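Local coordinates for protein probable transcriptional regulator (Pseudomonas aeruginosa, PDB 2FBI) that probably binds DNA as a dimer to regulate transcription, as a member of the MarR family of winged helix-turn-helix regulators, at residues R40-L45 with A72-D77; R82-A85 with R91-V94. One frame throughout, in Å; residues are numbered along the deposited sequence. Where two conformers were deposited one is given.

How the contacts relate
Both contacts lie in the winged helix-turn-helix part of the chain, with centres about 14 Å apart. Contact 1 brings helix 36-48 against the C-terminal end of helix 64-76, the helix that in MarR relatives reads the DNA major groove. Contact 2 pairs strands 80-85 and 91-96, the hairpin that forms the wing and follows that helix directly in the chain. They are joined by a salt bridge, E75 OE1 to R82 NH2 at 2.6 Å, and by packing of L45 CD2 against V94 O at 3.4 Å. The salt bridge joins the wing to the probable recognition helix, and the leucine contact joins it to helix 36-48.

Contact 1: R40-L45 with A72-D77; sequences RVIRIL and ARLERD
The buried core of a winged helix-turn-helix domain holds this contact, where L74, near the C-terminal end of helix 64-76, reaches across to V41 and I42 on helix 36-48. The touching surface is small: the nearest CA atoms, those of I42 and L74, are 9.2 Å apart, and side chains alone bridge the gap. L74 forks between its two partners. Its CD1 lies 3.9 Å from CG1 of V41, and its CD2 is 4.3 Å from CD1 of I42. A chi1 of -76° swings CG away from the carbonyl carbon; the extended chi2 sends CD1 outward to V41, and CD2 branches aside toward I42. In V41, chi1 of 170° turns CG1 away from the backbone N, and the valine and leucine approach head-on in direction but laterally offset. I42 depends on length instead: its CB does not point straight at the other helix, but an extended chi2 brings CD1 close to it.

In the MarR fold, helix 64-76 probably corresponds to the DNA-recognition helix, and helix 36-48 lies behind it. Branched aliphatic residues suit this buried interface because their side chains are wholly apolar and need no hydrogen-bond partner. M67, V70 and L71 also pack on V41, while V80 of the wing touches L74. Along a flank of helix 64-76 and at its C-terminal end, D77 OD2 receives R73 NE in a salt bridge of 3.2 Å, and D77 OD1 makes a longer one with R76 NE, at 3.7 Å. The carboxylate is thereby shared by R73, four residues earlier, and R76, next to it in sequence.

Contact 2: R82-A85 with R91-V94; sequences RWKA and RVYV
R82 and V94 form a non-hydrogen-bonded antiparallel pair, their side chains running side by side, with R82 CG 4.0 Å from V94 CG2. The arginine's aliphatic stem thus packs on valine, while its guanidinium reaches E75 of helix 64-76. W83 next pairs with Y93 through two backbone hydrogen bonds, W83 N to Y93 O (3.0 Å) and Y93 N to W83 O (2.9 Å). The indole takes the tight position between backbone N and carbonyl carbon (chi1 39°), which brings its six-membered ring over Y93 CB. This is a CH-pi contact, 3.5 Å from CB to the ring centroid. The two aromatic planes are inclined by 25°, but lateral displacement leaves little stacking between the rings; N95 accepts a hydrogen bond from W83 NE1. K84 and V92 form the next non-hydrogen-bonded pair, the lysine's amine held by Q89, as suits a long charged chain at an exposed position on an outer strand. A85, small enough to sit beside the tyrosine, puts CB 4.0 Å from Y93 CE1. A85 N also bonds R91 O, at a longer 3.3 Å. Cross-strand pairs of this kind build the beta hairpin that is the wing of the MarR-type winged helix.

Contact 1: R40-L45 with A72-D77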
loop_
_atom_site.group_PDB
_atom_site.type_symbol
_atom_site.label_atom_id
_atom_site.label_comp_id
_atom_site.label_asym_id
_atom_site.label_seq_id
_atom_site.Cartn_x
_atom_site.Cartn_y
_atom_site.Cartn_z
ATOM N N ARG A 40 6.908 -9.036 -4.767
ATOM C CA ARG A 40 6.029 -8.391 -5.789
ATOM C C ARG A 40 6.606 -8.404 -7.164
ATOM O O ARG A 40 5.911 -8.664 -8.142
ATOM C CB ARG A 40 5.625 -6.931 -5.447
ATOM C CG ARG A 40 4.815 -6.890 -4.170
ATOM C CD ARG A 40 3.913 -5.654 -3.952
ATOM N NE ARG A 40 4.646 -4.400 -3.893
ATOM C CZ ARG A 40 5.230 -3.881 -2.815
ATOM N NH1 ARG A 40 5.827 -2.697 -2.941
ATOM N NH2 ARG A 40 5.265 -4.527 -1.631
ATOM N N VAL A 41 7.854 -8.016 -7.250
ATOM C CA VAL A 41 8.586 -8.050 -8.468
ATOM C C VAL A 41 8.675 -9.494 -9.042
ATOM O O VAL A 41 8.332 -9.767 -10.206
ATOM C CB VAL A 41 9.987 -7.421 -8.236
ATOM C CG1 VAL A 41 10.852 -7.653 -9.409
ATOM C CG2 VAL A 41 9.852 -5.893 -8.055
ATOM N N ILE A 42 9.089 -10.430 -8.207
ATOM C CA ILE A 42 9.139 -11.840 -8.633
ATOM C C ILE A 42 7.761 -12.316 -9.120
ATOM O O ILE A 42 7.649 -12.903 -10.195
ATOM C CB ILE A 42 9.651 -12.737 -7.451
ATOM C CG1 ILE A 42 11.122 -12.438 -7.193
ATOM C CG2 ILE A 42 9.425 -14.227 -7.788
ATOM C CD1 ILE A 42 11.673 -12.965 -5.863
ATOM N N ARG A 43 6.719 -12.021 -8.342
ATOM C CA ARG A 43 5.354 -12.390 -8.713
ATOM C C ARG A 43 4.928 -11.846 -10.082
ATOM O O ARG A 43 4.284 -12.553 -10.858
ATOM C CB ARG A 43 4.344 -11.871 -7.690
ATOM C CG ARG A 43 4.282 -12.648 -6.377
ATOM C CD ARG A 43 3.501 -13.887 -6.619
ATOM N NE ARG A 43 2.192 -13.859 -5.996
ATOM C CZ ARG A 43 1.120 -14.497 -6.466
ATOM N NH1 ARG A 43 0.008 -14.445 -5.789
ATOM N NH2 ARG A 43 1.148 -15.153 -7.627
ATOM N N ILE A 44 5.234 -10.575 -10.357
ATOM C CA ILE A 44 4.836 -9.967 -11.673
ATOM C C ILE A 44 5.647 -10.529 -12.806
ATOM O O ILE A 44 5.158 -10.805 -13.872
ATOM C CB ILE A 44 4.988 -8.403 -11.638
ATOM C CG1 ILE A 44 3.863 -7.817 -10.781
ATOM C CG2 ILE A 44 4.941 -7.796 -13.073
ATOM C CD1 ILE A 44 4.337 -6.694 -9.962
ATOM N N LEU A 45 6.930 -10.665 -12.596
ATOM C CA LEU A 45 7.772 -11.222 -13.635
ATOM C C LEU A 45 7.442 -12.736 -13.923
ATOM O O LEU A 45 7.518 -13.213 -15.060
ATOM C CB LEU A 45 9.220 -11.030 -13.202
ATOM C CG LEU A 45 9.838 -9.615 -13.249
ATOM C CD1 LEU A 45 11.290 -9.653 -12.747
ATOM C CD2 LEU A 45 9.767 -9.000 -14.724
ATOM N N ALA A 72 18.854 -4.174 -8.523
ATOM C CA ALA A 72 20.293 -4.467 -8.427
ATOM C C ALA A 72 20.599 -5.572 -7.406
ATOM O O ALA A 72 21.503 -6.388 -7.634
ATOM C CB ALA A 72 21.154 -3.171 -8.133
ATOM N N ARG A 73 19.863 -5.588 -6.297
ATOM C CA ARG A 73 19.950 -6.656 -5.314
ATOM C C ARG A 73 19.557 -8.015 -5.921
ATOM O O ARG A 73 20.306 -8.985 -5.789
ATOM C CB ARG A 73 19.036 -6.356 -4.113
ATOM C CG ARG A 73 19.568 -6.845 -2.771
ATOM C CD ARG A 73 19.348 -8.315 -2.563
ATOM N NE ARG A 73 19.565 -8.808 -1.187
ATOM C CZ ARG A 73 18.898 -8.414 -0.093
ATOM N NH1 ARG A 73 17.989 -7.433 -0.128
ATOM N NH2 ARG A 73 19.171 -8.975 1.070
ATOM N N LEU A 74 18.401 -8.062 -6.608
ATOM C CA LEU A 74 17.866 -9.294 -7.166
ATOM C C LEU A 74 18.747 -9.763 -8.278
ATOM O O LEU A 74 18.996 -10.961 -8.430
ATOM C CB LEU A 74 16.452 -9.100 -7.679
ATOM C CG LEU A 74 15.310 -9.030 -6.692
ATOM C CD1 LEU A 74 14.066 -8.755 -7.537
ATOM C CD2 LEU A 74 15.131 -10.333 -5.854
ATOM N N GLU A 75 19.250 -8.817 -9.064
ATOM C CA GLU A 75 20.248 -9.142 -10.057
ATOM C C GLU A 75 21.559 -9.709 -9.411
ATOM O O GLU A 75 22.147 -10.694 -9.915
ATOM C CB GLU A 75 20.520 -7.915 -10.892
ATOM C CG GLU A 75 21.489 -8.108 -12.012
ATOM C CD GLU A 75 21.799 -6.768 -12.698
ATOM O OE1 GLU A 75 22.156 -5.786 -11.988
ATOM O OE2 GLU A 75 21.671 -6.697 -13.934
ATOM N N ARG A 76 21.984 -9.113 -8.293
ATOM C CA ARG A 76 23.214 -9.554 -7.611
ATOM C C ARG A 76 23.060 -10.986 -7.058
ATOM O O ARG A 76 24.030 -11.766 -7.017
ATOM C CB ARG A 76 23.609 -8.562 -6.503
ATOM C CG ARG A 76 24.909 -8.886 -5.708
ATOM C CD ARG A 76 25.001 -8.045 -4.423
ATOM N NE ARG A 76 24.135 -8.565 -3.341
ATOM C CZ ARG A 76 23.388 -7.806 -2.508
ATOM N NH1 ARG A 76 22.647 -8.386 -1.556
ATOM N NH2 ARG A 76 23.354 -6.468 -2.621
ATOM N N ASP A 77 21.828 -11.315 -6.664
ATOM C CA ASP A 77 21.482 -12.640 -6.128
ATOM C C ASP A 77 21.148 -13.694 -7.160
ATOM O O ASP A 77 20.796 -14.795 -6.795
ATOM C CB ASP A 77 20.355 -12.518 -5.100
ATOM C CG ASP A 77 20.800 -11.768 -3.879
ATOM O OD1 ASP A 77 22.030 -11.589 -3.729
ATOM O OD2 ASP A 77 19.947 -11.376 -3.059
#

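Contact 2: R82-A85 with R91-V94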
loop_
_atom_site.group_PDB
_atom_site.type_symbol
_atom_site.label_atom_id
_atom_site.label_comp_id
_atom_site.label_asym_id
_atom_site.label_seq_id
_atom_site.Cartn_x
_atom_site.Cartn_y
_atom_site.Cartn_z
ATOM N N ARG A 82 18.875 -8.411 -16.436
ATOM C CA ARG A 82 18.512 -7.125 -17.064
ATOM C C ARG A 82 19.231 -7.033 -18.369
ATOM O O ARG A 82 20.393 -7.403 -18.439
ATOM C CB ARG A 82 18.895 -5.938 -16.178
ATOM C CG ARG A 82 17.917 -5.726 -15.053
ATOM C CD ARG A 82 18.173 -4.446 -14.231
ATOM N NE ARG A 82 19.499 -4.356 -13.636
ATOM C CZ ARG A 82 19.904 -3.359 -12.832
ATOM N NH1 ARG A 82 19.080 -2.349 -12.512
ATOM N NH2 ARG A 82 21.138 -3.387 -12.314
ATOM N N TRP A 83 18.539 -6.584 -19.403
ATOM C CA TRP A 83 19.117 -6.463 -20.723
ATOM C C TRP A 83 18.516 -5.297 -21.471
ATOM O O TRP A 83 17.328 -4.993 -21.305
ATOM C CB TRP A 83 18.892 -7.743 -21.564
ATOM C CG TRP A 83 17.530 -8.416 -21.389
ATOM C CD1 TRP A 83 17.128 -9.205 -20.318
ATOM C CD2 TRP A 83 16.425 -8.395 -22.299
ATOM N NE1 TRP A 83 15.849 -9.657 -20.534
ATOM C CE2 TRP A 83 15.405 -9.181 -21.741
ATOM C CE3 TRP A 83 16.192 -7.778 -23.537
ATOM C CZ2 TRP A 83 14.180 -9.342 -22.360
ATOM C CZ3 TRP A 83 14.968 -7.961 -24.155
ATOM C CH2 TRP A 83 13.987 -8.726 -23.572
ATOM N N LYS A 84 19.320 -4.686 -22.331
ATOM C CA LYS A 84 18.828 -3.609 -23.193
ATOM C C LYS A 84 18.091 -4.182 -24.395
ATOM O O LYS A 84 18.566 -5.149 -24.999
ATOM C CB LYS A 84 19.972 -2.648 -23.590
ATOM C CG LYS A 84 20.352 -1.730 -22.426
ATOM C CD LYS A 84 21.847 -1.604 -22.160
ATOM C CE LYS A 84 22.412 -0.285 -22.629
ATOM N NZ LYS A 84 23.192 -0.452 -23.902
ATOM N N ALA A 85 16.924 -3.627 -24.709
ATOM C CA ALA A 85 16.181 -4.045 -25.877
ATOM C C ALA A 85 17.015 -3.839 -27.158
ATOM O O ALA A 85 17.468 -2.711 -27.435
ATOM C CB ALA A 85 14.885 -3.321 -25.983
ATOM N N ARG A 91 15.801 1.380 -23.437
ATOM C CA ARG A 91 14.878 0.556 -22.675
ATOM C C ARG A 91 15.627 -0.587 -22.009
ATOM O O ARG A 91 16.566 -1.188 -22.576
ATOM C CB ARG A 91 13.786 -0.005 -23.570
ATOM C CG ARG A 91 12.483 0.752 -23.472
ATOM C CD ARG A 91 12.487 1.979 -24.336
ATOM N NE ARG A 91 11.512 2.964 -23.876
ATOM C CZ ARG A 91 11.777 4.250 -23.665
ATOM N NH1 ARG A 91 10.799 5.036 -23.255
ATOM N NH2 ARG A 91 13.000 4.748 -23.875
ATOM N N VAL A 92 15.215 -0.884 -20.791
ATOM C CA VAL A 92 15.788 -1.986 -20.079
ATOM C C VAL A 92 14.657 -2.924 -19.665
ATOM O O VAL A 92 13.737 -2.534 -18.934
ATOM C CB VAL A 92 16.571 -1.510 -18.869
ATOM C CG1 VAL A 92 17.057 -2.720 -18.053
ATOM C CG2 VAL A 92 17.705 -0.569 -19.305
ATOM N N TYR A 93 14.746 -4.142 -20.191
ATOM C CA TYR A 93 13.889 -5.271 -19.816
ATOM C C TYR A 93 14.420 -6.158 -18.709
ATOM O O TYR A 93 15.626 -6.382 -18.534
ATOM C CB TYR A 93 13.584 -6.139 -21.040
ATOM C CG TYR A 93 12.563 -5.474 -21.882
ATOM C CD1 TYR A 93 12.861 -4.269 -22.548
ATOM C CD2 TYR A 93 11.296 -6.004 -21.993
ATOM C CE1 TYR A 93 11.904 -3.642 -23.314
ATOM C CE2 TYR A 93 10.349 -5.393 -22.778
ATOM C CZ TYR A 93 10.656 -4.221 -23.419
ATOM O OH TYR A 93 9.681 -3.603 -24.149
ATOM N N VAL A 94 13.479 -6.684 -17.960
ATOM C CA VAL A 94 13.825 -7.498 -16.823
ATOM C C VAL A 94 13.097 -8.862 -16.947
ATOM O O VAL A 94 11.939 -8.932 -17.333
ATOM C CB VAL A 94 13.463 -6.816 -15.456
ATOM C CG1 VAL A 94 14.069 -7.571 -14.343
ATOM C CG2 VAL A 94 13.936 -5.332 -15.369
#